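Local coordinates for protein dihydroneopterin aldolase (Burkholderia thailandensis, PDB 3V9O) that belongs to the dihydroneopterin aldolase family, assembles from several copies of one small alpha+beta subunit, and binds guanine in a pocket at the subunit boundary, at residues C22-L27 / N52-V57; E31-I36 / E46-I51; H92-L97 / V116-P121. All coordinates share one frame; numbering follows the deposited sequence. Where two conformers were deposited one is given.

Interaction 1. Residues C22-L27 / N52-V57; sequences CRRLYL and NVDLFV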
loop_
_atom_site.group_PDB
_atom_site.type_symbol
_atom_site.label_atom_id
_atom_site.label_comp_id
_atom_site.label_asym_id
_atom_site.label_seq_id
_atom_site.Cartn_x
_atom_site.Cartn_y
_atom_site.Cartn_z
ATOM N N CYS A 22 -9.041 -10.076 -14.050
ATOM C CA CYS A 22 -9.870 -10.205 -12.856
ATOM C C CYS A 22 -10.280 -8.821 -12.293
ATOM O O CYS A 22 -9.619 -7.809 -12.542
ATOM C CB CYS A 22 -9.126 -10.915 -11.717
ATOM S SG CYS A 22 -8.990 -12.688 -12.069
ATOM N N ARG A 23 -11.387 -8.801 -11.603
ATOM C CA ARG A 23 -11.655 -7.721 -10.633
ATOM C C ARG A 23 -11.323 -8.204 -9.240
ATOM O O ARG A 23 -11.183 -9.419 -8.987
ATOM C CB ARG A 23 -13.116 -7.251 -10.706
ATOM C CG ARG A 23 -14.120 -8.253 -10.184
ATOM C CD ARG A 23 -15.565 -7.641 -10.173
ATOM N NE ARG A 23 -16.170 -7.485 -11.523
ATOM C CZ ARG A 23 -16.383 -6.325 -12.151
ATOM N NH1 ARG A 23 -16.011 -5.179 -11.677
ATOM N NH2 ARG A 23 -17.051 -6.323 -13.300
ATOM N N ARG A 24 -11.146 -7.260 -8.341
ATOM C CA ARG A 24 -10.844 -7.559 -6.928
ATOM C C ARG A 24 -12.027 -7.191 -6.077
ATOM O O ARG A 24 -12.506 -6.053 -6.118
ATOM C CB ARG A 24 -9.637 -6.753 -6.478
ATOM C CG ARG A 24 -9.309 -6.895 -4.972
ATOM C CD ARG A 24 -7.926 -6.276 -4.654
ATOM N NE ARG A 24 -7.957 -4.812 -4.686
ATOM C CZ ARG A 24 -8.088 -4.030 -3.598
ATOM N NH1 ARG A 24 -8.202 -4.565 -2.390
ATOM N NH2 ARG A 24 -8.093 -2.692 -3.726
ATOM N N LEU A 25 -12.560 -8.126 -5.310
ATOM C CA LEU A 25 -13.554 -7.852 -4.278
ATOM C C LEU A 25 -12.784 -7.817 -2.972
ATOM O O LEU A 25 -11.847 -8.587 -2.806
ATOM C CB LEU A 25 -14.555 -9.009 -4.225
ATOM C CG LEU A 25 -15.179 -9.469 -5.571
ATOM C CD1 LEU A 25 -16.122 -10.629 -5.290
ATOM C CD2 LEU A 25 -15.928 -8.361 -6.262
ATOM N N TYR A 26 -13.129 -6.905 -2.067
ATOM C CA TYR A 26 -12.315 -6.787 -0.854
ATOM C C TYR A 26 -13.205 -6.499 0.353
ATOM O O TYR A 26 -14.186 -5.774 0.312
ATOM C CB TYR A 26 -11.184 -5.762 -1.029
ATOM C CG TYR A 26 -11.594 -4.341 -1.315
ATOM C CD1 TYR A 26 -11.829 -3.433 -0.263
ATOM C CD2 TYR A 26 -11.686 -3.876 -2.633
ATOM C CE1 TYR A 26 -12.123 -2.112 -0.520
ATOM C CE2 TYR A 26 -11.985 -2.559 -2.902
ATOM C CZ TYR A 26 -12.221 -1.658 -1.870
ATOM O OH TYR A 26 -12.453 -0.331 -2.156
ATOM N N LEU A 27 -12.733 -7.081 1.467
ATOM C CA LEU A 27 -13.342 -6.859 2.786
ATOM C C LEU A 27 -12.250 -6.274 3.663
ATOM O O LEU A 27 -11.165 -6.881 3.880
ATOM C CB LEU A 27 -13.771 -8.236 3.341
ATOM C CG LEU A 27 -14.658 -8.096 4.578
ATOM C CD1 LEU A 27 -16.002 -7.453 4.278
ATOM C CD2 LEU A 27 -14.841 -9.534 5.186
ATOM N N ASN A 52 -8.590 -9.273 6.887
ATOM C CA ASN A 52 -8.749 -8.597 5.604
ATOM C C ASN A 52 -8.719 -9.635 4.527
ATOM O O ASN A 52 -7.954 -10.603 4.584
ATOM C CB ASN A 52 -7.592 -7.580 5.376
ATOM C CG ASN A 52 -7.797 -6.358 6.199
ATOM O OD1 ASN A 52 -8.460 -5.444 5.749
ATOM N ND2 ASN A 52 -7.310 -6.345 7.452
ATOM N N VAL A 53 -9.586 -9.464 3.511
ATOM C CA VAL A 53 -9.714 -10.482 2.435
ATOM C C VAL A 53 -9.788 -9.753 1.095
ATOM O O VAL A 53 -10.475 -8.726 0.941
ATOM C CB VAL A 53 -11.020 -11.279 2.575
ATOM C CG1 VAL A 53 -11.163 -12.359 1.456
ATOM C CG2 VAL A 53 -11.080 -11.966 3.985
ATOM N N ASP A 54 -9.069 -10.318 0.117
ATOM C CA ASP A 54 -9.143 -9.870 -1.297
ATOM C C ASP A 54 -9.487 -11.130 -2.092
ATOM O O ASP A 54 -8.846 -12.180 -1.986
ATOM C CB ASP A 54 -7.845 -9.302 -1.833
ATOM C CG ASP A 54 -7.418 -8.034 -1.179
ATOM O OD1 ASP A 54 -8.156 -7.058 -1.149
ATOM O OD2 ASP A 54 -6.258 -7.990 -0.740
ATOM N N LEU A 55 -10.573 -11.076 -2.872
ATOM C CA LEU A 55 -10.953 -12.178 -3.725
ATOM C C LEU A 55 -10.797 -11.729 -5.176
ATOM O O LEU A 55 -11.348 -10.675 -5.562
ATOM C CB LEU A 55 -12.416 -12.520 -3.351
ATOM C CG LEU A 55 -12.986 -13.862 -3.613
ATOM C CD1 LEU A 55 -12.149 -14.881 -2.807
ATOM C CD2 LEU A 55 -14.421 -13.840 -3.069
ATOM N N PHE A 56 -10.078 -12.474 -6.005
ATOM C CA PHE A 56 -9.880 -12.145 -7.447
ATOM C C PHE A 56 -10.779 -13.022 -8.260
ATOM O O PHE A 56 -10.631 -14.261 -8.197
ATOM C CB PHE A 56 -8.409 -12.229 -7.846
ATOM C CG PHE A 56 -7.572 -11.256 -7.020
ATOM C CD1 PHE A 56 -7.070 -11.598 -5.753
ATOM C CD2 PHE A 56 -7.347 -9.995 -7.564
ATOM C CE1 PHE A 56 -6.352 -10.631 -4.987
ATOM C CE2 PHE A 56 -6.612 -9.070 -6.836
ATOM C CZ PHE A 56 -6.117 -9.399 -5.582
ATOM N N VAL A 57 -11.722 -12.406 -8.965
ATOM C CA VAL A 57 -12.704 -13.137 -9.766
ATOM C C VAL A 57 -12.634 -12.653 -11.234
ATOM O O VAL A 57 -12.507 -11.423 -11.466
ATOM C CB VAL A 57 -14.130 -12.984 -9.137
ATOM C CG1 VAL A 57 -14.113 -13.491 -7.709
ATOM C CG2 VAL A 57 -14.586 -11.524 -9.112
#
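Six backbone hydrogen bonds tie 22-27 to 52-57, two for each of the pairs Arg23-Val57, Leu25-Leu55 and Leu27-Val53. Those of the Leu25-Leu55 and Leu27-Val53 pairs are all nearly straight: Leu25 N reaches Leu55 O at 2.8 Å with 167° at the hydrogen, and Leu55 N answers to Leu25 O. At the Arg23-Val57 end the bond from Arg23 N to Val57 O is more bent, at 146°. Such reciprocal pairs define an antiparallel ladder, here the first two strands of the four-stranded sheet of this alpha+beta fold. The opposite backbone edge of 24-27 ladders with a strand of the second subunit, so the sheet continues across the interface, as in the tunnelling fold (T-fold) of this family.

Among the side chains, Arg24 NH1 gives Asp54 OD1 a 2.8 Å salt bridge. The acceptor lies in the guanidinium plane, yet the donor stands 40° out of the carboxylate plane. Asp54 OD2 pairs with Arg115, while Arg24 NE turns to Glu133 of the second subunit, whose Glu119 also bonds the Tyr26 hydroxyl. Phe56 runs beside the Arg24 chain, its CZ 3.7 Å from Arg24 CD. On the other face Arg23 CG meets Val57 CG2 at 3.5 Å, and the Arg23 guanidinium continues to Asp99 of the second subunit.

Interaction 2. Residues E31-I36 / E46-I51; sequences EVYMNI and EQRVVI. With EDO (1,2-ethanediol), chain E; SO4 (sulfate ion), chain H.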
loop_
_atom_site.group_PDB
_atom_site.type_symbol
_atom_site.label_atom_id
_atom_site.label_comp_id
_atom_site.label_asym_id
_atom_site.label_seq_id
_atom_site.Cartn_x
_atom_site.Cartn_y
_atom_site.Cartn_z
ATOM N N GLU A 31 -13.612 -7.282 11.984
ATOM C CA GLU A 31 -13.240 -7.676 13.350
ATOM C C GLU A 31 -14.163 -8.791 13.847
ATOM O O GLU A 31 -15.368 -8.797 13.642
ATOM C CB GLU A 31 -13.284 -6.486 14.298
ATOM C CG GLU A 31 -14.621 -5.931 14.627
ATOM C CD GLU A 31 -14.609 -5.020 15.808
ATOM O OE1 GLU A 31 -13.530 -4.570 16.272
ATOM O OE2 GLU A 31 -15.709 -4.728 16.310
ATOM N N VAL A 32 -13.507 -9.714 14.566
ATOM C CA VAL A 32 -14.221 -10.752 15.288
ATOM C C VAL A 32 -13.611 -10.878 16.672
ATOM O O VAL A 32 -12.453 -10.485 16.923
ATOM C CB VAL A 32 -14.144 -12.123 14.563
ATOM C CG1 VAL A 32 -14.791 -12.066 13.157
ATOM C CG2 VAL A 32 -12.721 -12.671 14.485
ATOM N N TYR A 33 -14.375 -11.442 17.600
ATOM C CA TYR A 33 -13.887 -11.758 18.912
ATOM C C TYR A 33 -13.971 -13.278 19.033
ATOM O O TYR A 33 -15.027 -13.872 18.745
ATOM C CB TYR A 33 -14.722 -11.083 20.003
ATOM C CG TYR A 33 -14.539 -9.569 20.045
ATOM C CD1 TYR A 33 -15.324 -8.753 19.254
ATOM C CD2 TYR A 33 -13.547 -8.987 20.855
ATOM C CE1 TYR A 33 -15.161 -7.360 19.296
ATOM C CE2 TYR A 33 -13.387 -7.610 20.896
ATOM C CZ TYR A 33 -14.206 -6.828 20.112
ATOM O OH TYR A 33 -14.046 -5.428 20.186
ATOM N N MET A 34 -12.855 -13.887 19.418
ATOM C CA MET A 34 -12.847 -15.344 19.473
ATOM C C MET A 34 -11.780 -15.795 20.457
ATOM O O MET A 34 -10.869 -15.024 20.856
ATOM C CB MET A 34 -12.580 -15.924 18.074
ATOM C CG MET A 34 -11.193 -15.503 17.586
ATOM S SD MET A 34 -10.818 -16.019 15.893
ATOM C CE MET A 34 -10.846 -17.631 16.004
ATOM N N ASN A 35 -11.854 -17.067 20.861
ATOM C CA ASN A 35 -10.779 -17.651 21.635
ATOM C C ASN A 35 -9.695 -18.076 20.652
ATOM O O ASN A 35 -9.986 -18.742 19.667
ATOM C CB ASN A 35 -11.341 -18.818 22.446
ATOM C CG ASN A 35 -12.245 -18.329 23.556
ATOM O OD1 ASN A 35 -11.862 -17.467 24.342
ATOM N ND2 ASN A 35 -13.481 -18.821 23.573
ATOM N N ILE A 36 -8.486 -17.561 20.854
ATOM C CA ILE A 36 -7.380 -17.842 19.955
ATOM C C ILE A 36 -6.120 -17.615 20.757
ATOM O O ILE A 36 -6.068 -16.726 21.621
ATOM C CB ILE A 36 -7.388 -16.956 18.740
ATOM C CG1 ILE A 36 -6.279 -17.371 17.761
ATOM C CG2 ILE A 36 -7.301 -15.440 19.119
ATOM C CD1 ILE A 36 -6.470 -16.728 16.390
ATOM N N GLU A 46 -11.994 -13.860 25.366
ATOM C CA GLU A 46 -11.862 -13.729 23.940
ATOM C C GLU A 46 -10.886 -12.616 23.574
ATOM O O GLU A 46 -10.639 -11.697 24.344
ATOM C CB GLU A 46 -13.223 -13.496 23.270
ATOM C CG GLU A 46 -14.129 -14.731 23.402
ATOM C CD GLU A 46 -15.451 -14.522 22.723
ATOM O OE1 GLU A 46 -15.856 -13.345 22.577
ATOM O OE2 GLU A 46 -16.091 -15.536 22.348
ATOM N N GLN A 47 -10.306 -12.759 22.406
ATOM C CA GLN A 47 -9.424 -11.725 21.876
ATOM C C GLN A 47 -10.023 -11.145 20.612
ATOM O O GLN A 47 -10.789 -11.779 19.883
ATOM C CB GLN A 47 -8.046 -12.337 21.569
ATOM C CG GLN A 47 -7.358 -12.924 22.787
ATOM C CD GLN A 47 -7.102 -11.895 23.900
ATOM O OE1 GLN A 47 -6.563 -10.807 23.654
ATOM N NE2 GLN A 47 -7.478 -12.239 25.123
ATOM N N ARG A 48 -9.662 -9.905 20.288
ATOM C CA ARG A 48 -10.073 -9.293 19.021
ATOM C C ARG A 48 -9.108 -9.693 17.927
ATOM O O ARG A 48 -7.891 -9.603 18.104
ATOM C CB ARG A 48 -10.074 -7.759 19.162
ATOM C CG ARG A 48 -10.870 -7.033 18.059
ATOM C CD ARG A 48 -11.233 -5.609 18.550
ATOM N NE ARG A 48 -10.056 -4.727 18.535
ATOM C CZ ARG A 48 -9.662 -4.003 17.493
ATOM N NH1 ARG A 48 -8.578 -3.236 17.594
ATOM N NH2 ARG A 48 -10.331 -4.063 16.349
ATOM N N VAL A 49 -9.644 -10.146 16.797
ATOM C CA VAL A 49 -8.842 -10.518 15.617
ATOM C C VAL A 49 -9.376 -9.707 14.470
ATOM O O VAL A 49 -10.614 -9.600 14.283
ATOM C CB VAL A 49 -8.945 -12.041 15.336
ATOM C CG1 VAL A 49 -8.134 -12.410 14.056
ATOM C CG2 VAL A 49 -8.442 -12.853 16.534
ATOM N N VAL A 50 -8.485 -9.093 13.662
ATOM C CA VAL A 50 -8.920 -8.258 12.516
ATOM C C VAL A 50 -8.485 -8.977 11.234
ATOM O O VAL A 50 -7.293 -9.396 11.092
ATOM C CB VAL A 50 -8.312 -6.865 12.616
ATOM C CG1 VAL A 50 -8.654 -6.039 11.375
ATOM C CG2 VAL A 50 -8.816 -6.143 13.907
ATOM N N ILE A 51 -9.436 -9.131 10.322
ATOM C CA ILE A 51 -9.261 -9.983 9.121
ATOM C C ILE A 51 -9.459 -9.136 7.877
ATOM O O ILE A 51 -10.391 -8.329 7.809
ATOM C CB ILE A 51 -10.271 -11.123 9.167
ATOM C CG1 ILE A 51 -9.953 -11.951 10.408
ATOM C CG2 ILE A 51 -10.125 -12.007 7.882
ATOM C CD1 ILE A 51 -10.980 -12.892 10.826
HETATM C C1 EDO E . -7.903 -2.465 12.699
HETATM O O1 EDO E . -7.745 -2.484 14.130
HETATM C C2 EDO E . -9.355 -2.140 12.320
HETATM O O2 EDO E . -10.328 -2.619 13.272
HETATM S S SO4 H . -14.181 -22.268 21.711
HETATM O O1 SO4 H . -14.256 -22.834 23.061
HETATM O O2 SO4 H . -15.069 -23.010 20.813
HETATM O O3 SO4 H . -14.607 -20.867 21.776
HETATM O O4 SO4 H . -12.812 -22.364 21.189
HETATM O O HOH W 1 -17.788 -13.199 20.224
#
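Arg48 carries the polar side of this antiparallel pairing, and its course from the backbone outward accounts for the polar face of the contact. Its CG stands anti to the backbone N (chi1 -163°), which lays the chain alongside Tyr33, its partner in a non-hydrogen-bonded pair. CB comes first, 3.7 Å from Tyr33 CE2. CG then sits over one face of the ring, 4.2 Å from the Tyr33 centroid and 27° off its normal, a CH-pi contact. CD passes the end of the ring, 3.3 Å from Tyr33 OH, and the chain bends there, leading the guanidinium toward Glu31. At the tip NH2 donates to Glu31 OE1 over 3.2 Å, a salt bridge that approaches the oxygen nearly along its C-O axis. The same NH2 makes a weak bond to O2 of a 1,2-ethanediol.

Beneath this lies the ladder: Val32 and Val49 exchange two backbone bonds, as do Met34 and Gln47, and Gln47 N to Met34 O is nearly straight at 176°. The other face is mainly apolar, with Gln47 at its end, its NE2 bonded to Gly45 O. Val49 CG2 meets Ile36 CG2 tip to tip at 3.8 Å and also touches Met34 CG, while Val32 CG2 lies near Val49 CB. Helix 76-87 covers this side, through Val86 against Met34 and Val82 against Ile51.

One water bridges Tyr33 O and Glu46 OE1, and Asn35 ND2 donates to a sulfate probably from the crystallisation liquor. The chemistry is thus two-faced: aliphatic groups pack toward the helix, while the long, tilted Arg48-Glu31 bridge is probably a modest electrostatic addition to a backbone-held hairpin.

Interaction 3. Residues H92-L97 / V116-P121; sequences HLQETL and VSTEKP. With GUN (guanine), chain G.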
loop_
_atom_site.group_PDB
_atom_site.type_symbol
_atom_site.label_atom_id
_atom_site.label_comp_id
_atom_site.label_asym_id
_atom_site.label_seq_id
_atom_site.Cartn_x
_atom_site.Cartn_y
_atom_site.Cartn_z
ATOM N N HIS A 92 -5.956 -22.278 17.868
ATOM C CA HIS A 92 -4.785 -21.775 18.593
ATOM C C HIS A 92 -3.853 -20.793 17.827
ATOM O O HIS A 92 -3.468 -19.738 18.351
ATOM C CB HIS A 92 -3.971 -22.945 19.083
ATOM C CG HIS A 92 -4.762 -23.857 19.962
ATOM N ND1 HIS A 92 -4.720 -23.773 21.336
ATOM C CD2 HIS A 92 -5.684 -24.803 19.664
ATOM C CE1 HIS A 92 -5.538 -24.681 21.847
ATOM N NE2 HIS A 92 -6.136 -25.318 20.854
ATOM N N LEU A 93 -3.516 -21.128 16.586
ATOM C CA LEU A 93 -2.602 -20.313 15.786
ATOM C C LEU A 93 -3.318 -19.451 14.778
ATOM O O LEU A 93 -4.331 -19.861 14.170
ATOM C CB LEU A 93 -1.660 -21.252 14.999
ATOM C CG LEU A 93 -0.811 -22.200 15.786
ATOM C CD1 LEU A 93 -0.016 -23.083 14.825
ATOM C CD2 LEU A 93 0.092 -21.367 16.638
ATOM N N GLN A 94 -2.776 -18.263 14.500
ATOM C CA GLN A 94 -3.288 -17.425 13.420
ATOM C C GLN A 94 -3.198 -18.160 12.085
ATOM O O GLN A 94 -4.126 -18.034 11.284
ATOM C CB GLN A 94 -2.517 -16.103 13.320
ATOM C CG GLN A 94 -2.787 -15.171 14.516
ATOM C CD GLN A 94 -2.495 -13.722 14.161
ATOM O OE1 GLN A 94 -2.941 -13.204 13.150
ATOM N NE2 GLN A 94 -1.725 -13.020 15.008
ATOM N N GLU A 95 -2.140 -18.921 11.829
ATOM C CA GLU A 95 -2.027 -19.673 10.579
ATOM C C GLU A 95 -3.208 -20.601 10.390
ATOM O O GLU A 95 -3.701 -20.722 9.277
ATOM C CB GLU A 95 -0.763 -20.523 10.547
ATOM C CG GLU A 95 0.543 -19.720 10.325
ATOM C CD GLU A 95 1.124 -19.065 11.583
ATOM O OE1 GLU A 95 0.477 -18.947 12.651
ATOM O OE2 GLU A 95 2.293 -18.655 11.499
ATOM N N THR A 96 -3.664 -21.234 11.459
ATOM C CA THR A 96 -4.809 -22.162 11.324
ATOM C C THR A 96 -6.044 -21.424 10.809
ATOM O O THR A 96 -6.697 -21.882 9.871
ATOM C CB THR A 96 -5.062 -22.822 12.626
ATOM O OG1 THR A 96 -3.901 -23.605 12.965
ATOM C CG2 THR A 96 -6.265 -23.738 12.568
ATOM N N LEU A 97 -6.327 -20.246 11.335
ATOM C CA LEU A 97 -7.489 -19.484 10.905
ATOM C C LEU A 97 -7.266 -18.921 9.527
ATOM O O LEU A 97 -8.177 -19.026 8.676
ATOM C CB LEU A 97 -7.709 -18.356 11.927
ATOM C CG LEU A 97 -8.877 -17.419 11.568
ATOM C CD1 LEU A 97 -10.191 -18.121 11.515
ATOM C CD2 LEU A 97 -8.944 -16.209 12.589
ATOM N N VAL A 116 -5.616 -13.406 2.175
ATOM C CA VAL A 116 -6.227 -13.324 3.506
ATOM C C VAL A 116 -5.148 -12.969 4.504
ATOM O O VAL A 116 -4.049 -13.512 4.474
ATOM C CB VAL A 116 -6.799 -14.649 3.960
ATOM C CG1 VAL A 116 -7.485 -14.477 5.352
ATOM C CG2 VAL A 116 -7.785 -15.188 2.928
ATOM N N SER A 117 -5.437 -11.979 5.346
ATOM C CA SER A 117 -4.598 -11.695 6.511
ATOM C C SER A 117 -5.463 -11.766 7.761
ATOM O O SER A 117 -6.637 -11.347 7.781
ATOM C CB SER A 117 -3.839 -10.352 6.428
ATOM O OG SER A 117 -4.746 -9.259 6.448
ATOM N N THR A 118 -4.852 -12.261 8.817
ATOM C CA THR A 118 -5.386 -12.135 10.183
ATOM C C THR A 118 -4.376 -11.380 11.014
ATOM O O THR A 118 -3.177 -11.429 10.730
ATOM C CB THR A 118 -5.674 -13.528 10.847
ATOM O OG1 THR A 118 -4.435 -14.246 10.933
ATOM C CG2 THR A 118 -6.652 -14.376 9.949
ATOM N N GLU A 119 -4.855 -10.644 12.031
ATOM C CA GLU A 119 -3.900 -9.985 12.937
ATOM C C GLU A 119 -4.558 -9.826 14.268
ATOM O O GLU A 119 -5.773 -9.752 14.428
ATOM C CB GLU A 119 -3.420 -8.657 12.331
ATOM C CG GLU A 119 -4.532 -7.591 12.277
ATOM C CD GLU A 119 -4.210 -6.400 11.421
ATOM O OE1 GLU A 119 -3.595 -6.584 10.362
ATOM O OE2 GLU A 119 -4.698 -5.288 11.740
ATOM N N LYS A 120 -3.674 -9.727 15.285
ATOM C CA LYS A 120 -4.084 -9.470 16.656
ATOM C C LYS A 120 -3.617 -8.101 17.068
ATOM O O LYS A 120 -2.408 -7.881 17.349
ATOM C CB LYS A 120 -3.426 -10.495 17.592
ATOM C CG LYS A 120 -4.066 -11.820 17.534
ATOM C CD LYS A 120 -3.258 -12.783 18.505
ATOM C CE LYS A 120 -3.656 -14.145 18.403
ATOM N NZ LYS A 120 -2.987 -14.898 19.593
ATOM N N PRO A 121 -4.540 -7.142 17.150
ATOM C CA PRO A 121 -4.139 -5.789 17.604
ATOM C C PRO A 121 -3.602 -5.766 19.011
ATOM O O PRO A 121 -2.849 -4.809 19.314
ATOM C CB PRO A 121 -5.418 -4.951 17.509
ATOM C CG PRO A 121 -6.562 -6.028 17.474
ATOM C CD PRO A 121 -5.965 -7.186 16.754
HETATM N N9 GUN G . 3.407 -16.957 18.505
HETATM C C8 GUN G . 2.315 -16.897 19.360
HETATM N N7 GUN G . 1.090 -17.119 18.697
HETATM C C5 GUN G . 1.503 -17.388 17.406
HETATM C C6 GUN G . 0.729 -17.695 16.190
HETATM O O6 GUN G . -0.506 -17.806 16.138
HETATM N N1 GUN G . 1.473 -17.893 15.028
HETATM C C2 GUN G . 2.856 -17.724 14.978
HETATM N N2 GUN G . 3.513 -17.854 13.778
HETATM N N3 GUN G . 3.604 -17.428 16.128
HETATM C C4 GUN G . 2.866 -17.264 17.283
HETATM O O HOH W 2 -2.605 -17.089 17.963
#
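Gln94, in the first turn of helix 94-106, reaches the strand with its side chain and the ligand with its backbone. Its CG lies anti to the carbonyl carbon (chi1 -69°) and the chain stays extended beyond it, so the amide slides past Thr118 in the opposite direction. Thr118 holds OG1 in the crowded position between its backbone N and carbonyl carbon (chi1 61°), from which the hydroxyl donates to Gln94 OE1 at 2.9 Å. That donor lies in the amide plane, on a lone pair of the oxygen. The rotation also sends Thr118 CG2 toward the helix, where it meets Leu97 CD2 at 3.9 Å. Gln94 NE2 lies beside the aliphatic part of Lys120, 3.6 Å from its CG, and donates to Val130 O, so both ends of the amide are held.

This is the helix-on-sheet face of the alpha+beta fold, with the guanine pocket at the N-terminal end of the helix. Leu93 occupies the N-cap position, and Gln94 N gives guanine O6 a 2.8 Å hydrogen bond. Glu95 bends at chi2 (82°) so that its carboxylate meets the base with both oxygens: OE1 takes guanine N1 at 2.8 Å and OE2 takes N2 at 2.7 Å. The extended Lys120 chain carries NZ to a water that also binds His92 O and guanine O6. Val73, Asp74 and Tyr75 of the third subunit add further hydrogen bonds to the base.

The pattern matches a carboxylate that is probably charged to two N-H groups of guanine, while O6 receives a backbone N-H and a water. The nearby ammonium of Lys120 would probably help polarise that carbonyl through the water.

In the fold
Interactions 1 and 2 join the same two strands, 22-34 and 47-58, with centres about 22 Å apart on opposite sides of the chain's centre; interaction 2 is nested along the chain within the loop that interaction 1 closes. The first is buried between the helices and a second subunit, whereas the second is only partly buried and its polar side chains meet water and molecules probably from the crystallisation liquor. Interaction 3, also buried and bordering another subunit, replaces strand pairing with side-chain links between helix and strand. Strand 113-120 adjoins 47-58, so interaction 3 touches both others, probably through backbone hydrogen bonds. Of the three, only interaction 3 has residues hydrogen-bonded to guanine, with further bonds coming from another subunit.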